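Local coordinates for Tll0287 protein (PDB 5B82) that binds a covalently attached c-type heme in a PAS-like domain and probably serves in redox sensing or signalling, at residues 133-138 against 174-179; 43-48 against 69-74; 32-37 against 82-87. All coordinates share one frame; numbering follows the deposited sequence.

Contact 1: 133-138 against 174-179; sequences RRIDVQ and GMYAVT. With HEC (heme c), chain B.
Ile-135 lays its terminal methyl over the middle of the Tyr-176 ring, with CD1 3.7 Å from the ring centroid and 11° off the ring normal, a CH-pi contact over the face. The two side chains cross at about a right angle. Ile-135 CG1 stands anti to its own carbonyl carbon (chi1 -61°) and meets Tyr-176 CE2 at 3.4 Å. The same CD1 touches heme methyl CMA at 3.5 Å, and Ile-135 CG2 rests on methyl CMB, making the isoleucine a spacer between tyrosine and porphyrin. Arg-133 runs beside Tyr-176, CD 4.1 Å from CD2, and carries its guanidinium on to a salt bridge with Glu-39. The paired backbones set this contact: Arg-133 and Tyr-176 form a hydrogen-bonded pair, Arg-133 N to Tyr-176 O 3.0 Å and Tyr-176 N to Arg-133 O 2.8 Å, while Ile-135 N donates a hydrogen bond to Gly-174 O at 2.8 Å. On the other face of the sheet Arg-134 NE makes a nearly straight salt bridge to Asp-136 OD1, which lies in the guanidinium plane, and Met-175 leads off to helix 103-114. Tyr-176 OH is hydrogen-bonded to Asp-42 and Arg-45 of helix 28-49; an alanine in place of Tyr-176 would probably leave Ile-135 CD1 without its aromatic face and Asp-42 and Arg-45 each without the hydroxyl. Neighbouring antiparallel strands with one face turned to the cofactor are characteristic of the PAS fold, here holding heme c.

Contact 2: 43-48 against 69-74; sequences QMRIGL and APVGKQ. With HEC (heme c), chain B.
Met-44 reaches across to Pro-70 with an extended chain, CG anti to the backbone N (chi1 165°), and its CE methyl ends 3.5 Å from Pro-70 CB. Val-71 CG2 lies farther from that methyl, while Met-44 SD passes Gln-74 OE1 at 3.7 Å. Arg-45 comes next; its side chain crosses that of Val-71 at about a right angle, its CB 3.7 Å from Val-71 CG2. The chain bends at chi3 (-46°), which places NE; beyond it the guanidinium lies between two apolar surfaces: Val-71 on one face and, on the opposite face, heme meso carbon CHB, offset toward the rim. Arg-45 CD sits 3.4 Å from heme C2B, and NH1 is 3.5 Å from C4A. The charged group is thus buried over the porphyrin; NH2 is hydrogen-bonded to Gln-88 as well as to Tyr-176, which would tie down its rotation. This is a nearly antiparallel pair of helices, 28-49 and 69-82, whose short segments run 9.9 Å apart at 160°, packed beside the heme in a PAS-like domain. Helix 69-82 starts directly after Cys-68, an axial ligand of the heme iron, and the Arg-45 side chain also touches Cys-68. One turn on from Met-44, Leu-48 points toward Pro-70 as well and brings CD1 to 3.8 Å from the ring carbon CG. Leu-48 O accepts a hydrogen bond from Lys-65 NZ.

Contact 3: 32-37 against 82-87; sequences GKVVTA and NGWQVR
Helix 28-49 packs here on the turn that leads from helix 69-82 into edge strand 85-89, and Trp-84 has the largest share of the contact. Val-34 CG2 lies over one face of the indole, 3.5 Å from the centroid of the six-membered ring and 14° off its normal, a CH-pi contact. Asn-82 CB covers the opposite face, 3.3 Å above the plane, leaving the ring sandwiched between a helix methyl and its own turn. Lys-33 CG comes up at the ring edge, in plane, 3.6 Å from Trp-84 CH2; Ala-37 CB is near the edge too, at CZ3. From there the lysine, its CG anti to the backbone N (chi1 178°), stays extended and gives a weak hydrogen bond, NZ to Asn-82 OD1 at 3.2 Å. Asn-82 ND2 is held by Ile-78 O, and Trp-84 NE1 by Glu-30 OE2. Gly-83, with phi 71°, is where the chain leaves the helix and turns back toward the sheet. Val-34 and Trp-84 also both touch Val-178 of strand 172-181, placing the indole between helix and sheet, a helix-on-sheet packing far from the heme.

Helix 28-49 ties the three together: it supplies one segment each to contacts 2 and 3, and its Asp-42, Glu-39 and Arg-45 reach into contact 1. Contacts 1 and 2 both touch heme c; their centres lie 12 Å apart, and they join where Tyr-176 OH meets Arg-45 NH2 at 3.0 Å, with Ile-135 CD1 3.8 Å from that same nitrogen. Contact 3 stands away from the heme but shares the sheet with contact 1, through backbone bonds from Thr-179 N to Gln-85 O and Ala-177 N to Arg-87 O, both 2.8 Å. Contacts 2 and 3 do not touch, their nearest atoms being about 6 Å apart, although helix 69-82 leads directly from one to the other.

Contact 1: 133-138 against 174-179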
loop_
_atom_site.group_PDB
_atom_site.type_symbol
_atom_site.label_atom_id
_atom_site.label_comp_id
_atom_site.label_asym_id
_atom_site.label_seq_id
_atom_site.Cartn_x
_atom_site.Cartn_y
_atom_site.Cartn_z
ATOM N N ARG A 133 2.144 -7.920 -2.278
ATOM C CA ARG A 133 0.840 -7.940 -2.930
ATOM C C ARG A 133 0.624 -6.592 -3.597
ATOM O O ARG A 133 0.686 -5.543 -2.949
ATOM C CB ARG A 133 -0.261 -8.285 -1.917
ATOM C CG ARG A 133 -1.622 -8.731 -2.555
ATOM C CD ARG A 133 -2.570 -7.575 -2.715
ATOM N NE ARG A 133 -3.900 -8.020 -3.158
ATOM C CZ ARG A 133 -4.303 -8.024 -4.426
ATOM N NH1 ARG A 133 -3.481 -7.602 -5.385
ATOM N NH2 ARG A 133 -5.533 -8.435 -4.738
ATOM N N ARG A 134 0.392 -6.612 -4.903
ATOM C CA ARG A 134 0.250 -5.359 -5.641
ATOM C C ARG A 134 -0.973 -4.547 -5.202
ATOM O O ARG A 134 -1.987 -5.094 -4.760
ATOM C CB ARG A 134 0.230 -5.605 -7.161
ATOM C CG ARG A 134 -1.151 -5.680 -7.779
ATOM C CD ARG A 134 -1.114 -6.154 -9.246
ATOM N NE ARG A 134 -0.789 -5.106 -10.210
ATOM C CZ ARG A 134 0.127 -5.228 -11.169
ATOM N NH1 ARG A 134 0.824 -6.354 -11.285
ATOM N NH2 ARG A 134 0.346 -4.228 -12.015
ATOM N N ILE A 135 -0.846 -3.232 -5.312
ATOM C CA ILE A 135 -1.954 -2.309 -5.109
ATOM C C ILE A 135 -2.186 -1.564 -6.419
ATOM O O ILE A 135 -1.280 -0.900 -6.930
ATOM C CB ILE A 135 -1.626 -1.277 -4.022
ATOM C CG1 ILE A 135 -1.365 -1.972 -2.689
ATOM C CG2 ILE A 135 -2.773 -0.273 -3.867
ATOM C CD1 ILE A 135 -0.614 -1.129 -1.679
ATOM N N ASP A 136 -3.388 -1.669 -6.969
ATOM C CA ASP A 136 -3.694 -0.960 -8.199
ATOM C C ASP A 136 -4.535 0.280 -7.915
ATOM O O ASP A 136 -5.106 0.423 -6.836
ATOM C CB ASP A 136 -4.388 -1.876 -9.210
ATOM C CG ASP A 136 -3.448 -2.930 -9.797
ATOM O OD1 ASP A 136 -2.233 -2.655 -9.933
ATOM O OD2 ASP A 136 -3.930 -4.036 -10.131
ATOM N N VAL A 137 -4.596 1.178 -8.888
ATOM C CA VAL A 137 -5.367 2.403 -8.741
ATOM C C VAL A 137 -6.785 2.200 -9.264
ATOM O O VAL A 137 -6.957 1.820 -10.415
ATOM C CB VAL A 137 -4.706 3.543 -9.524
ATOM C CG1 VAL A 137 -5.572 4.792 -9.485
ATOM C CG2 VAL A 137 -3.313 3.832 -8.970
ATOM N N GLN A 138 -7.794 2.428 -8.418
ATOM C CA GLN A 138 -9.194 2.525 -8.881
ATOM C C GLN A 138 -9.642 3.982 -9.000
ATOM O O GLN A 138 -8.925 4.892 -8.581
ATOM C CB GLN A 138 -10.157 1.777 -7.953
ATOM C CG GLN A 138 -9.998 0.266 -7.967
ATOM C CD GLN A 138 -9.002 -0.205 -6.945
ATOM O OE1 GLN A 138 -8.947 0.328 -5.840
ATOM N NE2 GLN A 138 -8.194 -1.197 -7.306
ATOM N N GLY A 174 1.524 0.761 -5.965
ATOM C CA GLY A 174 2.552 0.344 -5.030
ATOM C C GLY A 174 2.245 -1.086 -4.631
ATOM O O GLY A 174 1.624 -1.833 -5.397
ATOM N N MET A 175 2.653 -1.473 -3.430
ATOM C CA MET A 175 2.468 -2.845 -2.972
ATOM C C MET A 175 2.442 -2.911 -1.461
ATOM O O MET A 175 2.901 -1.975 -0.790
ATOM C CB MET A 175 3.596 -3.732 -3.491
ATOM C CG MET A 175 4.943 -3.496 -2.803
ATOM S SD MET A 175 6.256 -4.388 -3.634
ATOM C CE MET A 175 7.674 -3.851 -2.644
ATOM N N TYR A 176 1.878 -3.993 -0.919
ATOM C CA TYR A 176 2.103 -4.334 0.489
ATOM C C TYR A 176 3.321 -5.244 0.552
ATOM O O TYR A 176 3.530 -6.054 -0.352
ATOM C CB TYR A 176 0.910 -5.071 1.096
ATOM C CG TYR A 176 -0.404 -4.347 0.921
ATOM C CD1 TYR A 176 -0.793 -3.339 1.798
ATOM C CD2 TYR A 176 -1.255 -4.680 -0.114
ATOM C CE1 TYR A 176 -1.997 -2.670 1.629
ATOM C CE2 TYR A 176 -2.461 -4.031 -0.282
ATOM C CZ TYR A 176 -2.822 -3.027 0.583
ATOM O OH TYR A 176 -4.017 -2.380 0.393
ATOM N N ALA A 177 4.117 -5.114 1.612
ATOM C CA ALA A 177 5.304 -5.957 1.816
ATOM C C ALA A 177 5.312 -6.499 3.239
ATOM O O ALA A 177 5.252 -5.736 4.207
ATOM C CB ALA A 177 6.566 -5.165 1.568
ATOM N N VAL A 178 5.356 -7.817 3.370
ATOM C CA VAL A 178 5.423 -8.445 4.683
ATOM C C VAL A 178 6.657 -9.326 4.788
ATOM O O VAL A 178 7.003 -10.021 3.836
ATOM C CB VAL A 178 4.187 -9.317 4.945
ATOM C CG1 VAL A 178 4.294 -10.011 6.296
ATOM C CG2 VAL A 178 2.918 -8.481 4.853
ATOM N N THR A 179 7.320 -9.297 5.940
ATOM C CA THR A 179 8.418 -10.216 6.190
ATOM C C THR A 179 8.163 -11.046 7.444
ATOM O O THR A 179 7.868 -10.506 8.512
ATOM C CB THR A 179 9.761 -9.482 6.347
ATOM O OG1 THR A 179 10.128 -8.887 5.100
ATOM C CG2 THR A 179 10.870 -10.458 6.767
HETATM FE FE HEC B . -4.165 6.781 -0.535
HETATM C CHA HEC B . -1.198 6.809 1.115
HETATM C CHB HEC B . -3.158 3.868 -2.182
HETATM C CHC HEC B . -7.191 6.532 -2.041
HETATM C CHD HEC B . -5.016 9.848 0.756
HETATM N NA HEC B . -2.466 5.596 -0.584
HETATM C C1A HEC B . -1.410 5.732 0.293
HETATM C C2A HEC B . -0.564 4.559 0.183
HETATM C C3A HEC B . -1.121 3.754 -0.730
HETATM C C4A HEC B . -2.314 4.387 -1.231
HETATM C CMA HEC B . -0.608 2.386 -1.209
HETATM C CAA HEC B . 0.730 4.283 0.991
HETATM C CBA HEC B . 1.991 4.590 0.184
HETATM C CGA HEC B . 2.283 6.065 0.215
HETATM O O1A HEC B . 2.249 6.710 -0.861
HETATM O O2A HEC B . 2.520 6.617 1.322
HETATM N NB HEC B . -4.986 5.458 -1.870
HETATM C C1B HEC B . -4.443 4.300 -2.385
HETATM C C2B HEC B . -5.453 3.621 -3.171
HETATM C C3B HEC B . -6.562 4.363 -3.137
HETATM C C4B HEC B . -6.297 5.524 -2.313
HETATM C CMB HEC B . -5.247 2.298 -3.952
HETATM C CAB HEC B . -7.906 4.042 -3.833
HETATM C CBB HEC B . -8.557 2.777 -3.216
HETATM N NC HEC B . -5.783 7.989 -0.650
HETATM C C1C HEC B . -6.959 7.662 -1.285
HETATM C C2C HEC B . -7.958 8.639 -0.901
HETATM C C3C HEC B . -7.332 9.629 -0.242
HETATM C C4C HEC B . -5.969 9.191 0.002
HETATM C CMC HEC B . -9.349 8.721 -1.572
HETATM C CAC HEC B . -7.945 10.959 0.273
HETATM C CBC HEC B . -9.143 10.800 1.239
HETATM N ND HEC B . -3.241 8.149 0.674
HETATM C C1D HEC B . -3.838 9.291 1.198
HETATM C C2D HEC B . -3.014 9.799 2.277
HETATM C C3D HEC B . -1.829 8.846 2.365
HETATM C C4D HEC B . -2.049 7.861 1.342
HETATM C CMD HEC B . -3.266 11.042 3.156
HETATM C CAD HEC B . -0.645 8.890 3.354
HETATM C CBD HEC B . -1.110 8.076 4.556
HETATM C CGD HEC B . 0.012 7.855 5.546
HETATM O O1D HEC B . 0.517 8.842 6.126
HETATM O O2D HEC B . 0.389 6.680 5.753
#

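Contact 2: 43-48 against 69-74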
loop_
_atom_site.group_PDB
_atom_site.type_symbol
_atom_site.label_atom_id
_atom_site.label_comp_id
_atom_site.label_asym_id
_atom_site.label_seq_id
_atom_site.Cartn_x
_atom_site.Cartn_y
_atom_site.Cartn_z
ATOM N N GLN A 43 -8.990 -4.720 1.132
ATOM C CA GLN A 43 -10.432 -4.553 1.018
ATOM C C GLN A 43 -10.908 -3.449 1.954
ATOM O O GLN A 43 -11.893 -2.760 1.672
ATOM C CB GLN A 43 -11.153 -5.871 1.288
ATOM C CG GLN A 43 -11.009 -6.877 0.149
ATOM C CD GLN A 43 -11.785 -6.481 -1.100
ATOM O OE1 GLN A 43 -12.958 -6.116 -1.025
ATOM N NE2 GLN A 43 -11.130 -6.555 -2.257
ATOM N N MET A 44 -10.191 -3.264 3.057
ATOM C CA MET A 44 -10.505 -2.169 3.965
ATOM C C MET A 44 -10.271 -0.837 3.285
ATOM O O MET A 44 -11.150 0.040 3.309
ATOM C CB MET A 44 -9.669 -2.236 5.241
ATOM C CG MET A 44 -9.692 -0.936 6.051
ATOM S SD MET A 44 -8.627 -1.068 7.512
ATOM C CE MET A 44 -8.301 0.654 7.844
ATOM N N ARG A 45 -9.094 -0.666 2.680
ATOM C CA ARG A 45 -8.865 0.608 1.992
ATOM C C ARG A 45 -9.920 0.853 0.918
ATOM O O ARG A 45 -10.507 1.940 0.841
ATOM C CB ARG A 45 -7.479 0.688 1.355
ATOM C CG ARG A 45 -7.092 2.133 1.011
ATOM C CD ARG A 45 -6.139 2.206 -0.177
ATOM N NE ARG A 45 -5.055 1.236 -0.050
ATOM C CZ ARG A 45 -3.954 1.428 0.664
ATOM N NH1 ARG A 45 -3.774 2.567 1.322
ATOM N NH2 ARG A 45 -3.029 0.478 0.716
ATOM N N ILE A 46 -10.149 -0.163 0.087
ATOM C CA ILE A 46 -11.123 -0.039 -0.994
ATOM C C ILE A 46 -12.489 0.378 -0.456
ATOM O O ILE A 46 -13.172 1.237 -1.026
ATOM C CB ILE A 46 -11.214 -1.352 -1.783
ATOM C CG1 ILE A 46 -9.986 -1.481 -2.684
ATOM C CG2 ILE A 46 -12.486 -1.401 -2.612
ATOM C CD1 ILE A 46 -9.744 -2.884 -3.193
ATOM N N GLY A 47 -12.859 -0.217 0.671
ATOM C CA GLY A 47 -14.102 0.099 1.338
ATOM C C GLY A 47 -14.178 1.534 1.809
ATOM O O GLY A 47 -15.206 2.189 1.630
ATOM N N LEU A 48 -13.104 2.039 2.412
ATOM C CA LEU A 48 -13.122 3.432 2.869
ATOM C C LEU A 48 -13.203 4.406 1.688
ATOM O O LEU A 48 -13.936 5.395 1.728
ATOM C CB LEU A 48 -11.912 3.743 3.755
ATOM C CG LEU A 48 -11.933 3.008 5.096
ATOM C CD1 LEU A 48 -10.639 3.223 5.881
ATOM C CD2 LEU A 48 -13.139 3.455 5.898
ATOM N N ALA A 69 -4.559 6.567 5.993
ATOM C CA ALA A 69 -3.905 6.578 7.309
ATOM C C ALA A 69 -4.272 5.368 8.198
ATOM O O ALA A 69 -3.374 4.709 8.764
ATOM C CB ALA A 69 -4.145 7.902 8.040
ATOM N N PRO A 70 -5.583 5.057 8.318
ATOM C CA PRO A 70 -5.923 3.860 9.097
ATOM C C PRO A 70 -5.357 2.563 8.520
ATOM O O PRO A 70 -5.185 1.598 9.272
ATOM C CB PRO A 70 -7.460 3.840 9.069
ATOM C CG PRO A 70 -7.856 4.772 7.995
ATOM C CD PRO A 70 -6.795 5.806 7.934
ATOM N N VAL A 71 -5.075 2.533 7.217
ATOM C CA VAL A 71 -4.418 1.371 6.618
ATOM C C VAL A 71 -3.010 1.203 7.192
ATOM O O VAL A 71 -2.619 0.102 7.588
ATOM C CB VAL A 71 -4.355 1.477 5.077
ATOM C CG1 VAL A 71 -3.529 0.352 4.497
ATOM C CG2 VAL A 71 -5.763 1.472 4.495
ATOM N N GLY A 72 -2.256 2.297 7.249
ATOM C CA GLY A 72 -0.914 2.272 7.814
ATOM C C GLY A 72 -0.926 1.915 9.293
ATOM O O GLY A 72 -0.080 1.132 9.779
ATOM N N LYS A 73 -1.885 2.489 10.020
ATOM C CA LYS A 73 -2.023 2.165 11.439
ATOM C C LYS A 73 -2.274 0.669 11.627
ATOM O O LYS A 73 -1.628 0.003 12.456
ATOM C CB LYS A 73 -3.140 2.986 12.084
ATOM C CG LYS A 73 -3.240 2.833 13.589
ATOM C CD LYS A 73 -3.705 4.123 14.251
ATOM C CE LYS A 73 -5.212 4.309 14.141
ATOM N NZ LYS A 73 -5.940 3.659 15.269
ATOM N N GLN A 74 -3.199 0.140 10.834
ATOM C CA GLN A 74 -3.544 -1.269 10.927
ATOM C C GLN A 74 -2.356 -2.147 10.569
ATOM O O GLN A 74 -2.140 -3.192 11.182
ATOM C CB GLN A 74 -4.723 -1.609 10.025
ATOM C CG GLN A 74 -5.102 -3.070 10.090
ATOM C CD GLN A 74 -6.360 -3.307 10.875
ATOM O OE1 GLN A 74 -7.447 -2.910 10.455
ATOM N NE2 GLN A 74 -6.224 -3.955 12.025
HETATM FE FE HEC B . -4.165 6.781 -0.535
HETATM C CHA HEC B . -1.198 6.809 1.115
HETATM C CHB HEC B . -3.158 3.868 -2.182
HETATM C CHC HEC B . -7.191 6.532 -2.041
HETATM C CHD HEC B . -5.016 9.848 0.756
HETATM N NA HEC B . -2.466 5.596 -0.584
HETATM C C1A HEC B . -1.410 5.732 0.293
HETATM C C2A HEC B . -0.564 4.559 0.183
HETATM C C3A HEC B . -1.121 3.754 -0.730
HETATM C C4A HEC B . -2.314 4.387 -1.231
HETATM C CMA HEC B . -0.608 2.386 -1.209
HETATM C CAA HEC B . 0.730 4.283 0.991
HETATM C CBA HEC B . 1.991 4.590 0.184
HETATM C CGA HEC B . 2.283 6.065 0.215
HETATM O O1A HEC B . 2.249 6.710 -0.861
HETATM O O2A HEC B . 2.520 6.617 1.322
HETATM N NB HEC B . -4.986 5.458 -1.870
HETATM C C1B HEC B . -4.443 4.300 -2.385
HETATM C C2B HEC B . -5.453 3.621 -3.171
HETATM C C3B HEC B . -6.562 4.363 -3.137
HETATM C C4B HEC B . -6.297 5.524 -2.313
HETATM C CMB HEC B . -5.247 2.298 -3.952
HETATM C CAB HEC B . -7.906 4.042 -3.833
HETATM C CBB HEC B . -8.557 2.777 -3.216
HETATM N NC HEC B . -5.783 7.989 -0.650
HETATM C C1C HEC B . -6.959 7.662 -1.285
HETATM C C2C HEC B . -7.958 8.639 -0.901
HETATM C C3C HEC B . -7.332 9.629 -0.242
HETATM C C4C HEC B . -5.969 9.191 0.002
HETATM C CMC HEC B . -9.349 8.721 -1.572
HETATM C CAC HEC B . -7.945 10.959 0.273
HETATM C CBC HEC B . -9.143 10.800 1.239
HETATM N ND HEC B . -3.241 8.149 0.674
HETATM C C1D HEC B . -3.838 9.291 1.198
HETATM C C2D HEC B . -3.014 9.799 2.277
HETATM C C3D HEC B . -1.829 8.846 2.365
HETATM C C4D HEC B . -2.049 7.861 1.342
HETATM C CMD HEC B . -3.266 11.042 3.156
HETATM C CAD HEC B . -0.645 8.890 3.354
HETATM C CBD HEC B . -1.110 8.076 4.556
HETATM C CGD HEC B . 0.012 7.855 5.546
HETATM O O1D HEC B . 0.517 8.842 6.126
HETATM O O2D HEC B . 0.389 6.680 5.753
#

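Contact 3: 32-37 against 82-87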
loop_
_atom_site.group_PDB
_atom_site.type_symbol
_atom_site.label_atom_id
_atom_site.label_comp_id
_atom_site.label_asym_id
_atom_site.label_seq_id
_atom_site.Cartn_x
_atom_site.Cartn_y
_atom_site.Cartn_z
ATOM N N GLY A 32 -0.697 -18.569 5.335
ATOM C CA GLY A 32 -2.082 -18.245 4.975
ATOM C C GLY A 32 -2.618 -17.020 5.711
ATOM O O GLY A 32 -3.335 -16.189 5.137
ATOM N N LYS A 33 -2.281 -16.928 6.999
ATOM C CA LYS A 33 -2.653 -15.792 7.831
ATOM C C LYS A 33 -2.106 -14.485 7.258
ATOM O O LYS A 33 -2.792 -13.455 7.271
ATOM C CB LYS A 33 -2.160 -15.993 9.274
ATOM C CG LYS A 33 -2.479 -14.817 10.171
ATOM C CD LYS A 33 -2.318 -15.130 11.648
ATOM C CE LYS A 33 -2.981 -14.028 12.480
ATOM N NZ LYS A 33 -2.907 -14.269 13.946
ATOM N N VAL A 34 -0.874 -14.520 6.757
ATOM C CA VAL A 34 -0.327 -13.343 6.077
ATOM C C VAL A 34 -1.158 -12.959 4.839
ATOM O O VAL A 34 -1.562 -11.784 4.684
ATOM C CB VAL A 34 1.145 -13.537 5.657
ATOM C CG1 VAL A 34 1.592 -12.397 4.733
ATOM C CG2 VAL A 34 2.058 -13.600 6.879
ATOM N N VAL A 35 -1.410 -13.934 3.962
ATOM C CA VAL A 35 -2.229 -13.615 2.759
ATOM C C VAL A 35 -3.594 -12.998 3.118
ATOM O O VAL A 35 -4.027 -11.959 2.549
ATOM C CB VAL A 35 -2.413 -14.866 1.853
ATOM C CG1 VAL A 35 -3.406 -14.605 0.710
ATOM C CG2 VAL A 35 -1.052 -15.347 1.318
ATOM N N THR A 36 -4.259 -13.622 4.084
ATOM C CA THR A 36 -5.567 -13.150 4.514
ATOM C C THR A 36 -5.505 -11.747 5.113
ATOM O O THR A 36 -6.316 -10.887 4.761
ATOM C CB THR A 36 -6.225 -14.095 5.526
ATOM O OG1 THR A 36 -6.419 -15.374 4.918
ATOM C CG2 THR A 36 -7.590 -13.545 5.948
ATOM N N ALA A 37 -4.541 -11.517 6.002
ATOM C CA ALA A 37 -4.399 -10.218 6.654
ATOM C C ALA A 37 -4.195 -9.114 5.628
ATOM O O ALA A 37 -4.849 -8.057 5.694
ATOM C CB ALA A 37 -3.226 -10.239 7.643
ATOM N N ASN A 82 1.918 -9.849 15.279
ATOM C CA ASN A 82 2.367 -11.122 14.726
ATOM C C ASN A 82 3.882 -11.358 14.705
ATOM O O ASN A 82 4.345 -12.456 14.380
ATOM C CB ASN A 82 1.785 -11.310 13.329
ATOM C CG ASN A 82 0.285 -11.527 13.350
ATOM O OD1 ASN A 82 -0.190 -12.640 13.585
ATOM N ND2 ASN A 82 -0.469 -10.464 13.118
ATOM N N GLY A 83 4.655 -10.341 15.055
ATOM C CA GLY A 83 6.098 -10.442 14.940
ATOM C C GLY A 83 6.537 -10.438 13.486
ATOM O O GLY A 83 7.542 -11.059 13.126
ATOM N N TRP A 84 5.762 -9.757 12.639
ATOM C CA TRP A 84 6.124 -9.573 11.243
ATOM C C TRP A 84 6.614 -8.146 11.044
ATOM O O TRP A 84 6.442 -7.297 11.912
ATOM C CB TRP A 84 4.902 -9.783 10.337
ATOM C CG TRP A 84 4.222 -11.114 10.484
ATOM C CD1 TRP A 84 4.775 -12.269 10.952
ATOM C CD2 TRP A 84 2.854 -11.423 10.162
ATOM N NE1 TRP A 84 3.838 -13.277 10.941
ATOM C CE2 TRP A 84 2.653 -12.786 10.463
ATOM C CE3 TRP A 84 1.782 -10.676 9.656
ATOM C CZ2 TRP A 84 1.423 -13.420 10.277
ATOM C CZ3 TRP A 84 0.556 -11.310 9.465
ATOM C CH2 TRP A 84 0.391 -12.668 9.771
ATOM N N GLN A 85 7.229 -7.885 9.897
ATOM C CA GLN A 85 7.364 -6.521 9.413
ATOM C C GLN A 85 6.290 -6.373 8.348
ATOM O O GLN A 85 6.164 -7.238 7.494
ATOM C CB GLN A 85 8.737 -6.307 8.793
ATOM C CG GLN A 85 9.865 -6.377 9.813
ATOM C CD GLN A 85 11.121 -6.965 9.232
ATOM O OE1 GLN A 85 11.658 -6.464 8.241
ATOM N NE2 GLN A 85 11.595 -8.048 9.834
ATOM N N VAL A 86 5.511 -5.297 8.414
ATOM C CA VAL A 86 4.447 -5.042 7.432
ATOM C C VAL A 86 4.537 -3.590 7.029
ATOM O O VAL A 86 4.595 -2.714 7.891
ATOM C CB VAL A 86 3.042 -5.296 8.022
ATOM C CG1 VAL A 86 1.944 -5.010 6.962
ATOM C CG2 VAL A 86 2.945 -6.710 8.556
ATOM N N ARG A 87 4.555 -3.328 5.729
ATOM C CA ARG A 87 4.774 -1.972 5.247
ATOM C C ARG A 87 4.263 -1.776 3.820
ATOM O O ARG A 87 4.463 -2.629 2.948
ATOM C CB ARG A 87 6.268 -1.656 5.276
ATOM C CG ARG A 87 6.605 -0.197 5.041
ATOM C CD ARG A 87 8.087 0.053 5.331
ATOM N NE ARG A 87 8.959 -0.508 4.302
ATOM C CZ ARG A 87 9.474 0.193 3.297
ATOM N NH1 ARG A 87 9.206 1.492 3.179
ATOM N NH2 ARG A 87 10.258 -0.399 2.411
#